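Local coordinates for epidermin biosynthesis protein EpiD (Staphylococcus aureus, PDB 3QJG) that binds flavin mononucleotide and, as a flavoprotein of the EpiD family, probably carries out the oxidative decarboxylation of the C-terminal cysteine of the epidermin precursor peptide, at residues A[86-89]-A[90-94]; A[119-122]-A[123-126]; A[131-134]-A[135-139]. All coordinates share one frame; numbering follows the deposited sequence. Where two conformers were deposited one is given.

Contact 1: A[86-89]-A[90-94]. With FMN (flavin mononucleotide), chain M.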
ATOM      1  N   THR A  86      13.329  28.278  15.167  1.00 17.56           N
ATOM      2  CA  THR A  86      11.967  28.542  15.514  1.00 17.54           C
ATOM      3  C   THR A  86      11.815  28.786  16.971  1.00 17.28           C
ATOM      4  O   THR A  86      12.624  28.292  17.803  1.00 15.39           O
ATOM      5  CB  THR A  86      11.044  27.346  15.199  1.00 18.25           C
ATOM      6  OG1 THR A  86      11.550  26.147  15.815  1.00 17.10           O
ATOM      7  CG2 THR A  86      10.919  27.146  13.694  1.00 18.02           C
ATOM      8  N   SER A  87      10.743  29.505  17.290  1.00 16.50           N
ATOM      9  CA  SER A  87      10.341  29.641  18.653  1.00 16.17           C
ATOM     10  C   SER A  87      10.138  28.296  19.393  1.00 16.51           C
ATOM     11  O   SER A  87      10.564  28.164  20.561  1.00 15.52           O
ATOM     12  CB  SER A  87       9.056  30.440  18.700  1.00 18.16           C
ATOM     13  OG  SER A  87       8.844  30.862  20.003  1.00 21.04           O
ATOM     14  N   ASN A  88       9.512  27.294  18.737  1.00 16.24           N
ATOM     15  CA  ASN A  88       9.312  25.989  19.362  1.00 15.52           C
ATOM     16  C   ASN A  88      10.572  25.342  19.773  1.00 16.83           C
ATOM     17  O   ASN A  88      10.630  24.821  20.892  1.00 16.71           O
ATOM     18  CB  ASN A  88       8.541  25.046  18.397  1.00 16.33           C
ATOM     19  CG  ASN A  88       8.541  23.617  18.814  1.00 15.16           C
ATOM     20  OD1 ASN A  88       7.844  23.258  19.722  1.00 11.13           O
ATOM     21  ND2 ASN A  88       9.266  22.724  18.030  1.00 10.17           N
ATOM     22  N   THR A  89      11.544  25.222  18.823  1.00 15.99           N
ATOM     23  CA  THR A  89      12.795  24.645  19.152  1.00 15.78           C
ATOM     24  C   THR A  89      13.520  25.412  20.303  1.00 17.83           C
ATOM     25  O   THR A  89      13.998  24.786  21.242  1.00 19.68           O
ATOM     26  CB  THR A  89      13.656  24.470  17.908  1.00 17.01           C
ATOM     27  OG1 THR A  89      13.107  23.422  17.088  1.00 13.67           O
ATOM     28  CG2 THR A  89      15.099  24.164  18.254  1.00 13.90           C
ATOM     29  N   ILE A  90      13.513  26.741  20.306  1.00 18.09           N
ATOM     30  CA  ILE A  90      14.203  27.507  21.371  1.00 17.57           C
ATOM     31  C   ILE A  90      13.581  27.152  22.760  1.00 17.55           C
ATOM     32  O   ILE A  90      14.293  26.874  23.766  1.00 15.41           O
ATOM     33  CB  ILE A  90      14.172  29.034  21.028  1.00 17.83           C
ATOM     34  CG1 ILE A  90      15.198  29.341  19.948  1.00 18.43           C
ATOM     35  CG2 ILE A  90      14.363  29.978  22.266  1.00 15.80           C
ATOM     36  CD1 ILE A  90      14.992  30.664  19.242  1.00 15.40           C
ATOM     37  N   ASN A  91      12.256  27.108  22.774  1.00 18.77           N
ATOM     38  CA  ASN A  91      11.515  26.891  24.000  1.00 18.65           C
ATOM     39  C   ASN A  91      11.594  25.396  24.471  1.00 19.30           C
ATOM     40  O   ASN A  91      11.581  25.085  25.688  1.00 20.06           O
ATOM     41  CB  ASN A  91      10.085  27.340  23.829  1.00 18.12           C
ATOM     42  CG  ASN A  91       9.958  28.803  23.620  1.00 17.04           C
ATOM     43  OD1 ASN A  91      10.662  29.607  24.262  1.00 18.51           O
ATOM     44  ND2 ASN A  91       9.087  29.193  22.695  1.00 16.18           N
ATOM     45  N   LYS A  92      11.654  24.486  23.523  1.00 18.20           N
ATOM     46  CA  LYS A  92      11.902  23.089  23.861  1.00 18.64           C
ATOM     47  C   LYS A  92      13.332  22.963  24.456  1.00 19.51           C
ATOM     48  O   LYS A  92      13.524  22.308  25.500  1.00 19.36           O
ATOM     49  CB  LYS A  92      11.730  22.158  22.665  1.00 17.45           C
ATOM     50  CG  LYS A  92      10.286  21.910  22.168  1.00 18.21           C
ATOM     51  CD  LYS A  92      10.008  20.500  21.874  1.00 18.75           C
ATOM     52  CE  LYS A  92       8.760  20.126  21.119  1.00 18.59           C
ATOM     53  NZ  LYS A  92       9.068  18.893  20.234  1.00 17.69           N
ATOM     54  N   ILE A  93      14.332  23.532  23.770  1.00 19.64           N
ATOM     55  CA  ILE A  93      15.678  23.542  24.309  1.00 19.91           C
ATOM     56  C   ILE A  93      15.777  24.215  25.688  1.00 19.00           C
ATOM     57  O   ILE A  93      16.395  23.659  26.569  1.00 16.96           O
ATOM     58  CB  ILE A  93      16.696  24.141  23.393  1.00 21.30           C
ATOM     59  CG1 ILE A  93      16.778  23.333  22.075  1.00 20.26           C
ATOM     60  CG2 ILE A  93      18.041  24.069  24.062  1.00 22.08           C
ATOM     61  CD1 ILE A  93      17.452  24.061  20.986  1.00 22.18           C
ATOM     62  N   ALA A  94      15.126  25.374  25.880  1.00 18.33           N
ATOM     63  CA  ALA A  94      15.216  26.049  27.145  1.00 18.04           C
ATOM     64  C   ALA A  94      14.834  25.036  28.204  1.00 17.12           C
ATOM     65  O   ALA A  94      15.428  25.059  29.265  1.00 17.40           O
ATOM     66  CB  ALA A  94      14.315  27.315  27.198  1.00 18.81           C
TER
HETATM   67  N1  FMN M 501       7.846  29.101  13.215  1.00 19.25           N
HETATM   68  C2  FMN M 501       8.885  29.878  13.660  1.00 18.85           C
HETATM   69  O2  FMN M 501       9.160  29.891  14.854  1.00 21.60           O
HETATM   70  N3  FMN M 501       9.581  30.661  12.796  1.00 14.63           N
HETATM   71  C4  FMN M 501       9.272  30.690  11.471  1.00 18.59           C
HETATM   72  O4  FMN M 501       9.938  31.428  10.784  1.00 19.96           O
HETATM   73  C4A FMN M 501       8.218  29.925  10.979  1.00 19.44           C
HETATM   74  N5  FMN M 501       7.871  29.911   9.643  1.00 21.16           N
HETATM   75  C5A FMN M 501       6.875  29.095   9.211  1.00 18.74           C
HETATM   76  C6  FMN M 501       6.496  29.124   7.876  1.00 18.34           C
HETATM   77  C7  FMN M 501       5.482  28.298   7.434  1.00 20.55           C
HETATM   78  C7M FMN M 501       5.058  28.262   5.995  1.00 17.59           C
HETATM   79  C8  FMN M 501       4.829  27.463   8.348  1.00 21.85           C
HETATM   80  C8M FMN M 501       3.675  26.577   7.944  1.00 22.60           C
HETATM   81  C9  FMN M 501       5.169  27.472   9.685  1.00 19.71           C
HETATM   82  C9A FMN M 501       6.197  28.288  10.132  1.00 20.65           C
HETATM   83  N10 FMN M 501       6.519  28.308  11.489  1.00 19.14           N
HETATM   84  C10 FMN M 501       7.525  29.116  11.889  1.00 20.69           C
HETATM   85  C1' FMN M 501       5.835  27.466  12.535  1.00 15.69           C
HETATM   86  C2' FMN M 501       6.703  26.269  12.916  1.00 15.22           C
HETATM   87  O2' FMN M 501       7.118  25.560  11.732  1.00 13.51           O
HETATM   88  C3' FMN M 501       5.911  25.470  13.885  1.00 16.21           C
HETATM   89  O3' FMN M 501       5.685  26.199  15.115  1.00 18.10           O
HETATM   90  C4' FMN M 501       6.586  24.130  14.176  1.00 16.48           C
HETATM   91  O4' FMN M 501       5.893  23.439  15.203  1.00 16.60           O
HETATM   92  C5' FMN M 501       7.980  24.272  14.691  1.00 18.76           C
HETATM   93  O5' FMN M 501       8.527  22.967  14.689  1.00 18.79           O
HETATM   94  P   FMN M 501      10.112  22.725  14.817  1.00 22.71           P
HETATM   95  O1P FMN M 501      10.291  21.329  15.326  1.00 21.17           O
HETATM   96  O2P FMN M 501      10.673  23.736  15.764  1.00 20.44           O
HETATM   97  O3P FMN M 501      10.882  22.683  13.565  1.00 17.54           O
HETATM   98  O   HOH W   1       9.547  19.784  17.823  1.00 21.89           O
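Thr86, Asn88 and Thr89 grip one phosphate oxygen of the cofactor: FMN O2P receives Thr86 OG1 at 2.6 Å, Thr89 OG1 at 2.8 Å and Asn88 ND2 at 2.9 Å, the last in a nearly straight bond (172°). The three meet it at the start of a helix, where the dipole probably favours the anion. At the flavin end, Ser87 N donates to FMN O2 over 2.9 Å. Residues 86-89 close the Pro-Ala-Thr-Ser-Asn-Thr sequence, the PASANT-type motif of flavin-containing cysteine decarboxylases.

The next shell fixes these groups. Lys92 NZ, 2.6 Å from a water shared with Asn88 ND2, reaches FMN O1P through it. Thr86 is the N-cap: its OG1, turned between the backbone N and the carbonyl carbon (chi1 54°), accepts from Thr89 N at 3.1 Å. Asn88 OD1 is held by Cys98 N of the second subunit, and Lys92 NZ by Asp99 of both subunits. Thr89 CG2 and Ile93 CD1, 3.6 Å apart, run alongside each other. Helix 87-94 follows strand 79-85 and lies between its neighbours, with Ile90 on strand 113-120 and helix 127-138, and Ile93 on helix 101-107.

Contact 2: A[119-122]-A[123-126]. With FMN (flavin mononucleotide), chain M.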
ATOM      1  N   MET A 119      11.478  34.255  13.459  1.00 22.42           N
ATOM      2  CA  MET A 119      10.091  34.080  13.801  1.00 22.42           C
ATOM      3  C   MET A 119       9.351  35.388  13.792  1.00 24.16           C
ATOM      4  O   MET A 119       9.956  36.450  13.901  1.00 24.23           O
ATOM      5  CB  MET A 119      10.010  33.445  15.173  1.00 22.17           C
ATOM      6  CG  MET A 119      10.553  34.353  16.290  1.00 24.32           C
ATOM      7  SD  MET A 119      10.612  33.549  17.900  1.00 27.63           S
ATOM      8  CE  MET A 119      12.037  32.552  17.687  1.00 23.38           C
ATOM      9  N   ASN A 120       8.037  35.323  13.637  1.00 24.16           N
ATOM     10  CA  ASN A 120       7.205  36.517  13.741  1.00 25.79           C
ATOM     11  C   ASN A 120       7.495  37.247  15.034  1.00 26.50           C
ATOM     12  O   ASN A 120       7.701  36.624  16.067  1.00 26.11           O
ATOM     13  CB  ASN A 120       5.727  36.146  13.715  1.00 25.20           C
ATOM     14  CG  ASN A 120       4.851  37.337  13.627  1.00 27.20           C
ATOM     15  OD1 ASN A 120       4.334  37.804  14.640  1.00 30.24           O
ATOM     16  ND2 ASN A 120       4.690  37.871  12.421  1.00 25.36           N
ATOM     17  N   LEU A 121       7.533  38.566  14.980  1.00 27.96           N
ATOM     18  CA  LEU A 121       7.721  39.370  16.194  1.00 29.67           C
ATOM     19  C   LEU A 121       6.814  38.982  17.385  1.00 30.23           C
ATOM     20  O   LEU A 121       7.242  39.068  18.531  1.00 30.86           O
ATOM     21  CB  LEU A 121       7.466  40.831  15.872  1.00 30.90           C
ATOM     22  CG  LEU A 121       7.789  41.826  16.967  1.00 32.41           C
ATOM     23  CD1 LEU A 121       9.217  41.629  17.395  1.00 31.24           C
ATOM     24  CD2 LEU A 121       7.558  43.221  16.400  1.00 33.42           C
ATOM     25  N   ARG A 122       5.573  38.561  17.126  1.00 30.50           N
ATOM     26  CA  ARG A 122       4.637  38.206  18.217  0.70 31.12           C
ATOM     27  C   ARG A 122       5.161  37.045  19.002  1.00 29.87           C
ATOM     28  O   ARG A 122       4.921  36.947  20.210  1.00 29.82           O
ATOM     29  CB  ARG A 122       3.264  37.782  17.672  0.70 31.48           C
ATOM     30  CG  ARG A 122       2.545  38.875  16.978  0.70 35.30           C
ATOM     31  CD  ARG A 122       1.442  38.361  16.082  0.70 37.76           C
ATOM     32  NE  ARG A 122       0.615  39.512  15.748  0.70 42.07           N
ATOM     33  CZ  ARG A 122       0.496  40.081  14.551  0.70 43.37           C
ATOM     34  NH1 ARG A 122       1.113  39.588  13.482  0.70 43.82           N
ATOM     35  NH2 ARG A 122      -0.280  41.159  14.430  0.70 44.64           N
ATOM     36  N   MET A 123       5.863  36.154  18.308  1.00 27.63           N
ATOM     37  CA  MET A 123       6.372  34.982  18.950  1.00 27.43           C
ATOM     38  C   MET A 123       7.661  35.328  19.681  1.00 27.46           C
ATOM     39  O   MET A 123       7.920  34.800  20.750  1.00 25.47           O
ATOM     40  CB  MET A 123       6.579  33.880  17.930  1.00 26.41           C
ATOM     41  CG  MET A 123       5.341  33.561  17.057  1.00 27.20           C
ATOM     42  SD  MET A 123       5.862  32.615  15.606  1.00 28.30           S
ATOM     43  CE  MET A 123       5.675  30.955  16.245  1.00 26.24           C
ATOM     44  N   TRP A 124       8.459  36.224  19.091  1.00 28.55           N
ATOM     45  CA  TRP A 124       9.713  36.718  19.698  1.00 28.76           C
ATOM     46  C   TRP A 124       9.397  37.444  20.988  1.00 29.32           C
ATOM     47  O   TRP A 124      10.125  37.353  21.969  1.00 29.74           O
ATOM     48  CB  TRP A 124      10.448  37.682  18.742  1.00 29.06           C
ATOM     49  CG  TRP A 124      11.829  38.156  19.220  1.00 30.54           C
ATOM     50  CD1 TRP A 124      12.273  39.464  19.317  1.00 32.26           C
ATOM     51  CD2 TRP A 124      12.936  37.335  19.625  1.00 30.45           C
ATOM     52  NE1 TRP A 124      13.559  39.502  19.798  1.00 33.08           N
ATOM     53  CE2 TRP A 124      14.002  38.220  19.988  1.00 32.46           C
ATOM     54  CE3 TRP A 124      13.125  35.955  19.751  1.00 29.39           C
ATOM     55  CZ2 TRP A 124      15.241  37.760  20.454  1.00 33.14           C
ATOM     56  CZ3 TRP A 124      14.376  35.481  20.209  1.00 31.70           C
ATOM     57  CH2 TRP A 124      15.420  36.400  20.568  1.00 32.74           C
ATOM     58  N   GLU A 125       8.301  38.172  20.981  1.00 29.56           N
ATOM     59  CA  GLU A 125       7.987  39.014  22.106  1.00 30.25           C
ATOM     60  C   GLU A 125       7.075  38.323  23.074  1.00 29.07           C
ATOM     61  O   GLU A 125       6.732  38.881  24.087  1.00 31.15           O
ATOM     62  CB  GLU A 125       7.457  40.348  21.611  1.00 31.59           C
ATOM     63  CG  GLU A 125       8.522  41.080  20.822  1.00 35.25           C
ATOM     64  CD  GLU A 125       8.270  42.560  20.746  1.00 41.34           C
ATOM     65  OE1 GLU A 125       9.222  43.303  21.066  1.00 46.20           O
ATOM     66  OE2 GLU A 125       7.139  42.969  20.384  1.00 42.82           O
ATOM     67  N   ASN A 126       6.712  37.071  22.793  1.00 28.41           N
ATOM     68  CA  ASN A 126       5.977  36.280  23.781  1.00 27.00           C
ATOM     69  C   ASN A 126       6.879  36.183  25.020  1.00 25.53           C
ATOM     70  O   ASN A 126       8.018  35.835  24.862  1.00 23.94           O
ATOM     71  CB  ASN A 126       5.666  34.918  23.194  1.00 25.91           C
ATOM     72  CG  ASN A 126       4.926  34.039  24.140  1.00 24.98           C
ATOM     73  OD1 ASN A 126       5.390  33.819  25.246  1.00 26.25           O
ATOM     74  ND2 ASN A 126       3.795  33.493  23.706  1.00 22.12           N
TER
HETATM   75  N1  FMN M 501       7.846  29.101  13.215  1.00 19.25           N
HETATM   76  C2  FMN M 501       8.885  29.878  13.660  1.00 18.85           C
HETATM   77  O2  FMN M 501       9.160  29.891  14.854  1.00 21.60           O
HETATM   78  N3  FMN M 501       9.581  30.661  12.796  1.00 14.63           N
HETATM   79  C4  FMN M 501       9.272  30.690  11.471  1.00 18.59           C
HETATM   80  O4  FMN M 501       9.938  31.428  10.784  1.00 19.96           O
HETATM   81  C4A FMN M 501       8.218  29.925  10.979  1.00 19.44           C
HETATM   82  N5  FMN M 501       7.871  29.911   9.643  1.00 21.16           N
HETATM   83  C5A FMN M 501       6.875  29.095   9.211  1.00 18.74           C
HETATM   84  C6  FMN M 501       6.496  29.124   7.876  1.00 18.34           C
HETATM   85  C7  FMN M 501       5.482  28.298   7.434  1.00 20.55           C
HETATM   86  C7M FMN M 501       5.058  28.262   5.995  1.00 17.59           C
HETATM   87  C8  FMN M 501       4.829  27.463   8.348  1.00 21.85           C
HETATM   88  C8M FMN M 501       3.675  26.577   7.944  1.00 22.60           C
HETATM   89  C9  FMN M 501       5.169  27.472   9.685  1.00 19.71           C
HETATM   90  C9A FMN M 501       6.197  28.288  10.132  1.00 20.65           C
HETATM   91  N10 FMN M 501       6.519  28.308  11.489  1.00 19.14           N
HETATM   92  C10 FMN M 501       7.525  29.116  11.889  1.00 20.69           C
HETATM   93  C1' FMN M 501       5.835  27.466  12.535  1.00 15.69           C
HETATM   94  C2' FMN M 501       6.703  26.269  12.916  1.00 15.22           C
HETATM   95  O2' FMN M 501       7.118  25.560  11.732  1.00 13.51           O
HETATM   96  C3' FMN M 501       5.911  25.470  13.885  1.00 16.21           C
HETATM   97  O3' FMN M 501       5.685  26.199  15.115  1.00 18.10           O
HETATM   98  C4' FMN M 501       6.586  24.130  14.176  1.00 16.48           C
HETATM   99  O4' FMN M 501       5.893  23.439  15.203  1.00 16.60           O
HETATM  100  C5' FMN M 501       7.980  24.272  14.691  1.00 18.76           C
HETATM  101  O5' FMN M 501       8.527  22.967  14.689  1.00 18.79           O
HETATM  102  P   FMN M 501      10.112  22.725  14.817  1.00 22.71           P
HETATM  103  O1P FMN M 501      10.291  21.329  15.326  1.00 21.17           O
HETATM  104  O2P FMN M 501      10.673  23.736  15.764  1.00 20.44           O
HETATM  105  O3P FMN M 501      10.882  22.683  13.565  1.00 17.54           O
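Asn120 O takes two backbone N-H groups at the point where strand 113-120 gives way to helix 121-124. Trp124 N approaches in the carbonyl plane at 3.1 Å, whereas Met123 N, 2.9 Å away, comes from above that plane through a more bent hydrogen bond (N-H...O 138°). The side chain of the same residue serves as N-cap: Asn120 OD1 accepts from Arg122 N at 2.9 Å, the donor again standing above the plane of its carbonyl. One asparagine therefore ties down three successive amides of the first turn.

Met119 lies against the backbone and ring of Trp124. With CG set between the backbone N and the carbonyl carbon (chi1 65°), its chain carries SD to 3.6 Å from Trp124 N and to the edge of the indole, 3.9 Å from Trp124 CE3 and near the ring plane, a Met-aromatic contact in which the two side chains cross at about a right angle. Leu121 CD1 is 3.5 Å from Glu125 CG and lies close to the carboxylate as well, the side chains crossing at a slant. Met123, bent at its last torsion, brings CE within 3.9 Å of FMN O2, while Met119 CA lies beside FMN N3.

Asn126, two residues past the short helix, is the N-cap of helix 127-138, its OD1 accepting from Val128 N; its ND2 binds His107 O of the second subunit. The stretch belongs to the Pro-Asn-Met-Asn-Leu-Arg-Met-Trp sequence, the PXMNXXMW motif of this decarboxylase family, placed here beside the flavin and at a subunit interface.

Contact 3: A[131-134]-A[135-139]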
ATOM      1  N   ASN A 131      11.684  34.707  28.260  1.00 23.89           N
ATOM      2  CA  ASN A 131      12.254  34.135  29.491  1.00 23.57           C
ATOM      3  C   ASN A 131      13.279  33.002  29.167  1.00 22.75           C
ATOM      4  O   ASN A 131      14.299  32.826  29.838  1.00 21.66           O
ATOM      5  CB  ASN A 131      11.173  33.490  30.289  1.00 24.61           C
ATOM      6  CG  ASN A 131      10.213  34.475  30.860  1.00 28.99           C
ATOM      7  OD1 ASN A 131      10.459  35.676  30.861  1.00 37.95           O
ATOM      8  ND2 ASN A 131       9.113  33.985  31.361  1.00 31.15           N
ATOM      9  N   ASN A 132      12.914  32.209  28.169  1.00 20.91           N
ATOM     10  CA  ASN A 132      13.719  31.086  27.719  1.00 20.48           C
ATOM     11  C   ASN A 132      14.997  31.494  27.057  1.00 20.57           C
ATOM     12  O   ASN A 132      16.022  30.850  27.250  1.00 22.68           O
ATOM     13  CB  ASN A 132      12.866  30.169  26.830  1.00 19.05           C
ATOM     14  CG  ASN A 132      11.937  29.281  27.633  1.00 17.97           C
ATOM     15  OD1 ASN A 132      12.140  29.117  28.820  1.00 26.93           O
ATOM     16  ND2 ASN A 132      10.920  28.686  26.984  1.00 14.59           N
ATOM     17  N   ILE A 133      14.964  32.523  26.221  1.00 21.70           N
ATOM     18  CA  ILE A 133      16.189  33.099  25.668  1.00 21.33           C
ATOM     19  C   ILE A 133      17.155  33.565  26.763  1.00 23.30           C
ATOM     20  O   ILE A 133      18.344  33.253  26.695  1.00 24.28           O
ATOM     21  CB  ILE A 133      15.881  34.251  24.708  1.00 23.03           C
ATOM     22  CG1 ILE A 133      15.333  33.718  23.381  1.00 21.58           C
ATOM     23  CG2 ILE A 133      17.136  35.158  24.497  1.00 21.26           C
ATOM     24  CD1 ILE A 133      16.437  33.076  22.392  1.00 21.76           C
ATOM     25  N   ARG A 134      16.641  34.235  27.813  1.00 24.13           N
ATOM     26  CA  ARG A 134      17.443  34.687  28.951  1.00 25.72           C
ATOM     27  C   ARG A 134      18.092  33.554  29.731  1.00 25.77           C
ATOM     28  O   ARG A 134      19.264  33.659  30.111  1.00 25.05           O
ATOM     29  CB  ARG A 134      16.578  35.488  29.946  1.00 27.65           C
ATOM     30  CG  ARG A 134      16.012  36.790  29.422  1.00 31.97           C
ATOM     31  CD  ARG A 134      15.440  37.628  30.596  1.00 40.07           C
ATOM     32  NE  ARG A 134      14.035  37.309  30.913  1.00 44.23           N
ATOM     33  CZ  ARG A 134      12.969  37.976  30.447  1.00 46.48           C
ATOM     34  NH1 ARG A 134      13.093  39.024  29.620  1.00 48.99           N
ATOM     35  NH2 ARG A 134      11.759  37.594  30.811  1.00 46.18           N
ATOM     36  N   LEU A 135      17.305  32.496  29.990  1.00 25.71           N
ATOM     37  CA  LEU A 135      17.793  31.233  30.569  1.00 25.48           C
ATOM     38  C   LEU A 135      18.828  30.539  29.677  1.00 23.93           C
ATOM     39  O   LEU A 135      19.864  30.028  30.113  1.00 24.06           O
ATOM     40  CB  LEU A 135      16.620  30.278  30.698  1.00 26.30           C
ATOM     41  CG  LEU A 135      16.054  29.817  32.019  1.00 31.04           C
ATOM     42  CD1 LEU A 135      15.615  30.953  32.975  1.00 33.62           C
ATOM     43  CD2 LEU A 135      14.890  28.784  31.722  1.00 30.01           C
ATOM     44  N   LEU A 136      18.554  30.473  28.404  1.00 23.45           N
ATOM     45  CA  LEU A 136      19.556  29.863  27.515  1.00 22.09           C
ATOM     46  C   LEU A 136      20.900  30.621  27.645  1.00 22.95           C
ATOM     47  O   LEU A 136      21.984  29.994  27.792  1.00 22.58           O
ATOM     48  CB  LEU A 136      19.016  29.784  26.100  1.00 20.73           C
ATOM     49  CG  LEU A 136      17.984  28.673  25.834  1.00 21.60           C
ATOM     50  CD1 LEU A 136      17.409  28.832  24.377  1.00 23.31           C
ATOM     51  CD2 LEU A 136      18.584  27.212  25.986  1.00 18.68           C
ATOM     52  N   LYS A 137      20.832  31.952  27.694  1.00 25.06           N
ATOM     53  CA  LYS A 137      22.050  32.797  27.926  1.00 25.71           C
ATOM     54  C   LYS A 137      22.665  32.472  29.252  1.00 26.17           C
ATOM     55  O   LYS A 137      23.847  32.181  29.315  1.00 25.11           O
ATOM     56  CB  LYS A 137      21.753  34.300  27.866  1.00 26.66           C
ATOM     57  CG  LYS A 137      21.234  34.770  26.519  1.00 27.97           C
ATOM     58  CD  LYS A 137      20.832  36.231  26.481  1.00 30.64           C
ATOM     59  CE  LYS A 137      20.532  36.660  25.052  1.00 30.30           C
ATOM     60  NZ  LYS A 137      19.826  37.967  25.043  1.00 31.80           N
ATOM     61  N   ASP A 138      21.864  32.479  30.328  1.00 27.77           N
ATOM     62  CA  ASP A 138      22.352  32.018  31.640  1.00 29.07           C
ATOM     63  C   ASP A 138      23.162  30.677  31.565  1.00 28.96           C
ATOM     64  O   ASP A 138      24.145  30.500  32.248  1.00 29.27           O
ATOM     65  CB  ASP A 138      21.209  31.832  32.644  1.00 29.72           C
ATOM     66  CG  ASP A 138      20.550  33.128  33.062  1.00 32.82           C
ATOM     67  OD1 ASP A 138      20.943  34.235  32.638  1.00 34.75           O
ATOM     68  OD2 ASP A 138      19.582  33.033  33.842  1.00 39.67           O
ATOM     69  N   TYR A 139      22.732  29.741  30.750  1.00 28.13           N
ATOM     70  CA  TYR A 139      23.347  28.440  30.720  1.00 28.77           C
ATOM     71  C   TYR A 139      24.403  28.319  29.685  1.00 28.27           C
ATOM     72  O   TYR A 139      24.881  27.214  29.398  1.00 29.27           O
ATOM     73  CB  TYR A 139      22.332  27.375  30.395  1.00 29.00           C
ATOM     74  CG  TYR A 139      21.105  27.329  31.254  1.00 31.11           C
ATOM     75  CD1 TYR A 139      21.157  27.463  32.618  1.00 34.89           C
ATOM     76  CD2 TYR A 139      19.892  27.033  30.668  1.00 36.18           C
ATOM     77  CE1 TYR A 139      19.988  27.372  33.373  1.00 38.72           C
ATOM     78  CE2 TYR A 139      18.757  26.923  31.392  1.00 36.88           C
ATOM     79  CZ  TYR A 139      18.802  27.077  32.721  1.00 37.76           C
ATOM     80  OH  TYR A 139      17.610  26.941  33.337  1.00 42.97           O
TER
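Ile133 and Lys137 meet across one turn of helix 127-138, an amphipathic helix packed on the Rossmann-like core, where the aliphatic end of the lysine crosses the isoleucine branch: Lys137 CE sits 3.8 Å from Ile133 CG2. The extended lysine chain carries CE and NZ obliquely past that methyl.

The tight part faces inward. Asn132 O, bonded to Leu136 N at 2.8 Å, is also covered by the Leu136 side chain, whose CG lies 3.3 Å away. The leucine continues onto Ile90 and Ile93 of helix 87-94 and onto Phe110 and Val141, while Ile133 touches Ile90 and Ile143. Asn132 is the buried polar member of this face, and its ND2 is satisfied by Asn91 OD1.

The other flank is exposed, with Arg134, Lys137 and Asp138 along it. Leu135, partly exposed, is looser: its CD2 comes no nearer than 4.0 Å to Asn132 OD1, the two side chains meeting at a slant. Asn131, also partly exposed, instead reaches between subunits, its ND2 bonded to Tyr139 OH of the second subunit. Backbone bonds keep the helix regular to its end, the straightest across the contact being Asp138 N to Arg134 O (171°). At Tyr139, the first residue to leave helical geometry, Leu135 O lies 3.0 Å above the plane of the Tyr139 ring, over its margin.

Burial and polarity do not simply oppose each other in these three contacts. Contact 1 is wholly buried yet the most polar, because phosphate and subunit interface supply partners for its side chains. Contact 2 is mixed: both methionines touch the same cofactor, Met119 by CA and CB and Met123 by CE, while Leu121, Arg122 and Glu125 lie toward solvent. Contact 3 has no part in the pocket and divides into a largely apolar inner face with one buried amide and a charged outer one. Met119 CE packs 3.3 Å from Ser87 N, joining contacts 1 and 2; the Asn132-Asn91 bond and Ile93-Leu136 packing join 1 and 3; Trp124 CZ3 meets Ile133 CG1 between 2 and 3. All three also reach the second subunit.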